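Local coordinates for probable quinone reductase Qor (NADPH:quinone reductase) (Zeta-crystallin homolog protein) (Mycobacterium tuberculosis, PDB 4RVU) that binds NADPH and probably passes its electrons to quinones, as expected of a zeta-crystallin-like quinone reductase, at residues T83-S86 / V87-V91; P253-D256 / P257-N261. All coordinates share one frame; numbering follows the deposited sequence.

Interaction 1: T83-S86 / V87-V91; sequences TAIS and VGDRV
Ser86 and Asp89 clasp each other across a type II beta turn, with Val87 and Gly88 at its two central positions. The turn is closed by the usual backbone bond, Asp89 N to Ser86 O at 3.0 Å, and a second bond runs the other way, from Ser86 N to Asp89 OD2 at 2.9 Å. That N-H is nearly straight to its acceptor (162°), yet it comes down on OD2 from well above the carboxylate plane rather than within it. The torsion of Asp89 explains the reach: CG lies beside its own backbone N and anti to the carbonyl carbon (chi1 -75°), which folds the carboxylate back over Ser86. Gly88 has a positive phi of 99°, where a CB would crowd the carbonyl oxygen of Val87.

The tight part is the apolar side, next to the carboxylate. Ile85 CG2 packs on Val91 CG1 at 3.8 Å, the two aliphatic chains slanting across one another, and Val91 is buried.

The solvent side is looser and water-mediated. One water donates to both Asp89 OD2, at 2.6 Å, and Ala84 O, at 3.0 Å, with a weak third bond from Ser86 OG. OD2 therefore takes two hydrogens within this contact, and Lys113 NZ adds a weak, long ion pair that may help to stabilise its negative charge. Ahead of the turn, Thr83 OG1 accepts from Ile85 N at 3.0 Å, an ST turn.

The whole bend is a surface feature of the GroES-like domain, leading into strand 90-93. Strand 67-74 pairs with that strand along one side and 111-113 along the other, while Ile85 and Val91 reach Val71 as well as Leu34 and Ile36 of strand 33-38.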
loop_
_atom_site.group_PDB
_atom_site.type_symbol
_atom_site.label_atom_id
_atom_site.label_comp_id
_atom_site.label_asym_id
_atom_site.label_seq_id
_atom_site.Cartn_x
_atom_site.Cartn_y
_atom_site.Cartn_z
ATOM N N THR A 83 4.848 -26.248 -24.368
ATOM C CA THR A 83 4.491 -24.981 -25.001
ATOM C C THR A 83 3.934 -25.191 -26.399
ATOM O O THR A 83 4.315 -26.132 -27.096
ATOM C CB THR A 83 5.688 -24.004 -25.057
ATOM O OG1 THR A 83 5.308 -22.813 -25.765
ATOM C CG2 THR A 83 6.875 -24.641 -25.768
ATOM N N ALA A 84 3.028 -24.305 -26.801
ATOM C CA ALA A 84 2.477 -24.329 -28.151
ATOM C C ALA A 84 3.342 -23.532 -29.121
ATOM O O ALA A 84 3.091 -23.541 -30.325
ATOM C CB ALA A 84 1.053 -23.805 -28.154
ATOM N N ILE A 85 4.352 -22.839 -28.598
ATOM C CA ILE A 85 5.312 -22.114 -29.434
ATOM C C ILE A 85 6.180 -23.090 -30.224
ATOM O O ILE A 85 6.679 -24.062 -29.662
ATOM C CB ILE A 85 6.282 -21.241 -28.593
ATOM C CG1 ILE A 85 5.549 -20.326 -27.603
ATOM C CG2 ILE A 85 7.203 -20.446 -29.496
ATOM C CD1 ILE A 85 4.338 -19.674 -28.121
ATOM N N SER A 86 6.398 -22.808 -31.508
ATOM C CA SER A 86 7.178 -23.693 -32.375
ATOM C C SER A 86 8.276 -22.933 -33.106
ATOM O O SER A 86 8.185 -21.712 -33.265
ATOM C CB SER A 86 6.255 -24.374 -33.389
ATOM O OG SER A 86 5.316 -25.211 -32.739
ATOM N N VAL A 87 9.316 -23.650 -33.539
ATOM C CA VAL A 87 10.360 -23.045 -34.368
ATOM C C VAL A 87 9.720 -22.310 -35.540
ATOM O O VAL A 87 8.788 -22.822 -36.167
ATOM C CB VAL A 87 11.365 -24.098 -34.897
ATOM C CG1 VAL A 87 12.214 -23.517 -36.003
ATOM C CG2 VAL A 87 12.251 -24.602 -33.764
ATOM N N GLY A 88 10.196 -21.098 -35.815
ATOM C CA GLY A 88 9.641 -20.289 -36.886
ATOM C C GLY A 88 8.651 -19.230 -36.423
ATOM O O GLY A 88 8.418 -18.242 -37.138
ATOM N N ASP A 89 8.050 -19.432 -35.249
ATOM C CA ASP A 89 7.073 -18.470 -34.731
ATOM C C ASP A 89 7.727 -17.130 -34.394
ATOM O O ASP A 89 8.860 -17.098 -33.893
ATOM C CB ASP A 89 6.366 -19.008 -33.474
ATOM C CG ASP A 89 5.329 -20.078 -33.779
ATOM O OD1 ASP A 89 4.981 -20.268 -34.960
ATOM O OD2 ASP A 89 4.845 -20.724 -32.822
ATOM N N ARG A 90 7.007 -16.038 -34.667
ATOM C CA ARG A 90 7.407 -14.701 -34.231
ATOM C C ARG A 90 6.920 -14.545 -32.800
ATOM O O ARG A 90 5.731 -14.746 -32.521
ATOM C CB ARG A 90 6.753 -13.613 -35.087
ATOM C CG ARG A 90 7.290 -13.482 -36.495
ATOM C CD ARG A 90 6.408 -12.518 -37.307
ATOM N NE ARG A 90 6.602 -11.152 -36.866
ATOM C CZ ARG A 90 5.631 -10.303 -36.542
ATOM N NH1 ARG A 90 4.347 -10.651 -36.630
ATOM N NH2 ARG A 90 5.954 -9.090 -36.134
ATOM N N VAL A 91 7.829 -14.203 -31.896
ATOM C CA VAL A 91 7.487 -14.187 -30.475
ATOM C C VAL A 91 8.092 -12.979 -29.787
ATOM O O VAL A 91 8.983 -12.328 -30.331
ATOM C CB VAL A 91 7.947 -15.470 -29.756
ATOM C CG1 VAL A 91 7.201 -16.697 -30.282
ATOM C CG2 VAL A 91 9.462 -15.642 -29.858
HETATM O O HOH W 1 3.273 -22.756 -33.198
#

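Interaction 2: P253-D256 / P257-N261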
loop_
_atom_site.group_PDB
_atom_site.type_symbol
_atom_site.label_atom_id
_atom_site.label_comp_id
_atom_site.label_asym_id
_atom_site.label_seq_id
_atom_site.Cartn_x
_atom_site.Cartn_y
_atom_site.Cartn_z
ATOM N N PRO A 253 14.003 8.340 -0.983
ATOM C CA PRO A 253 14.536 8.180 0.378
ATOM C C PRO A 253 13.506 7.504 1.287
ATOM O O PRO A 253 12.309 7.599 1.004
ATOM C CB PRO A 253 14.785 9.626 0.833
ATOM C CG PRO A 253 14.933 10.416 -0.460
ATOM C CD PRO A 253 13.951 9.755 -1.397
ATOM N N PRO A 254 13.965 6.817 2.345
ATOM C CA PRO A 254 13.086 6.138 3.308
ATOM C C PRO A 254 11.892 7.004 3.729
ATOM O O PRO A 254 12.056 8.190 4.032
ATOM C CB PRO A 254 14.026 5.868 4.479
ATOM C CG PRO A 254 15.349 5.599 3.813
ATOM C CD PRO A 254 15.391 6.555 2.630
ATOM N N VAL A 255 10.700 6.405 3.724
ATOM C CA VAL A 255 9.449 7.122 3.970
ATOM C C VAL A 255 8.901 6.833 5.363
ATOM O O VAL A 255 8.563 5.689 5.670
ATOM C CB VAL A 255 8.377 6.718 2.930
ATOM C CG1 VAL A 255 7.059 7.421 3.205
ATOM C CG2 VAL A 255 8.867 7.014 1.491
ATOM N N ASP A 256 8.816 7.860 6.210
ATOM C CA ASP A 256 8.128 7.728 7.499
ATOM C C ASP A 256 6.695 7.277 7.232
ATOM O O ASP A 256 5.947 7.997 6.575
ATOM C CB ASP A 256 8.105 9.086 8.207
ATOM C CG ASP A 256 7.445 9.039 9.587
ATOM O OD1 ASP A 256 6.694 8.096 9.896
ATOM O OD2 ASP A 256 7.683 9.981 10.370
ATOM N N PRO A 257 6.306 6.084 7.733
ATOM C CA PRO A 257 4.949 5.593 7.465
ATOM C C PRO A 257 3.866 6.556 7.920
ATOM O O PRO A 257 2.784 6.562 7.332
ATOM C CB PRO A 257 4.885 4.296 8.277
ATOM C CG PRO A 257 6.301 3.821 8.309
ATOM C CD PRO A 257 7.116 5.080 8.450
ATOM N N GLN A 258 4.141 7.371 8.936
ATOM C CA GLN A 258 3.149 8.356 9.375
ATOM C C GLN A 258 2.840 9.410 8.312
ATOM O O GLN A 258 1.804 10.080 8.380
ATOM C CB GLN A 258 3.546 9.011 10.707
ATOM C CG GLN A 258 3.403 8.069 11.914
ATOM C CD GLN A 258 1.964 7.922 12.390
ATOM O OE1 GLN A 258 1.022 8.293 11.691
ATOM N NE2 GLN A 258 1.793 7.393 13.602
ATOM N N ARG A 259 3.727 9.561 7.331
ATOM C CA ARG A 259 3.410 10.417 6.195
ATOM C C ARG A 259 2.199 9.883 5.445
ATOM O O ARG A 259 1.429 10.657 4.881
ATOM C CB ARG A 259 4.611 10.563 5.251
ATOM C CG ARG A 259 5.768 11.347 5.875
ATOM C CD ARG A 259 7.005 11.315 4.992
ATOM N NE ARG A 259 6.759 11.960 3.707
ATOM C CZ ARG A 259 7.552 11.838 2.646
ATOM N NH1 ARG A 259 8.647 11.095 2.714
ATOM N NH2 ARG A 259 7.246 12.451 1.515
ATOM N N LEU A 260 2.025 8.563 5.436
ATOM C CA LEU A 260 0.907 7.954 4.709
ATOM C C LEU A 260 -0.411 8.230 5.425
ATOM O O LEU A 260 -1.472 8.311 4.806
ATOM C CB LEU A 260 1.121 6.445 4.544
ATOM C CG LEU A 260 2.442 5.969 3.945
ATOM C CD1 LEU A 260 2.469 4.441 3.835
ATOM C CD2 LEU A 260 2.686 6.600 2.565
ATOM N N ASN A 261 -0.326 8.377 6.746
ATOM C CA ASN A 261 -1.461 8.734 7.570
ATOM C C ASN A 261 -1.862 10.177 7.259
ATOM O O ASN A 261 -2.977 10.441 6.844
ATOM C CB ASN A 261 -1.066 8.549 9.044
ATOM C CG ASN A 261 -2.184 8.890 10.018
ATOM O OD1 ASN A 261 -3.263 9.352 9.633
ATOM N ND2 ASN A 261 -1.921 8.670 11.303
HETATM O O HOH W 2 10.860 10.068 0.947
HETATM O O HOH W 3 10.214 10.279 5.247
#
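Arg259 N closes the turn that leads into helix 258-262 by bonding to Asp256 O at 2.8 Å, reaching that oxygen from above the carbonyl plane. Asp256 also makes a capping bond there with its side chain: OD1 accepts from Gln258 N at 2.8 Å, again from above the plane of the accepting group. Having CG anti to the backbone N and beside the carbonyl carbon (chi1 -178°) swings the carboxylate forward over that amide.

Arg259 doubles back along the incoming loop. Its CG lies 4.0 Å from Asp256 CB, and its chain, bent at chi3, crosses Val255 at about a right angle, with NH1 4.0 Å from Val255 CG1. Two waters each accept a hydrogen from NH1. One donates on to Pro253 O; the other donates to Pro254 O and also accepts from Asp256 N. At the far end NH2 makes a salt bridge to Asp230, while Gln258 NE2 bonds to Tyr55 OH of the second subunit.

Chemically, the Asp256 carboxylate would probably be stabilised by the helix end it caps, and Arg259 is secured by an acid on one branch and hydrated carbonyls on the other.

Overall arrangement
From the N terminus, the chain first meets interaction 1, where 83-91 closes the end of the loop between strands 67-74 and 90-93 in the GroES-like domain. Interaction 2 follows much later, in the nucleotide-binding half, where 253-261 leads from the loop after strand 240-244 into helix 258-262. They are in series, neither nested nor crossing, and lie on opposite sides of the chain's centre, with centres 47 Å apart and nearest atoms about 36 Å apart. The first ties a turn to the mixed sheet within one subunit; the second joins a loop to helix 229-234 and also faces the partner subunit.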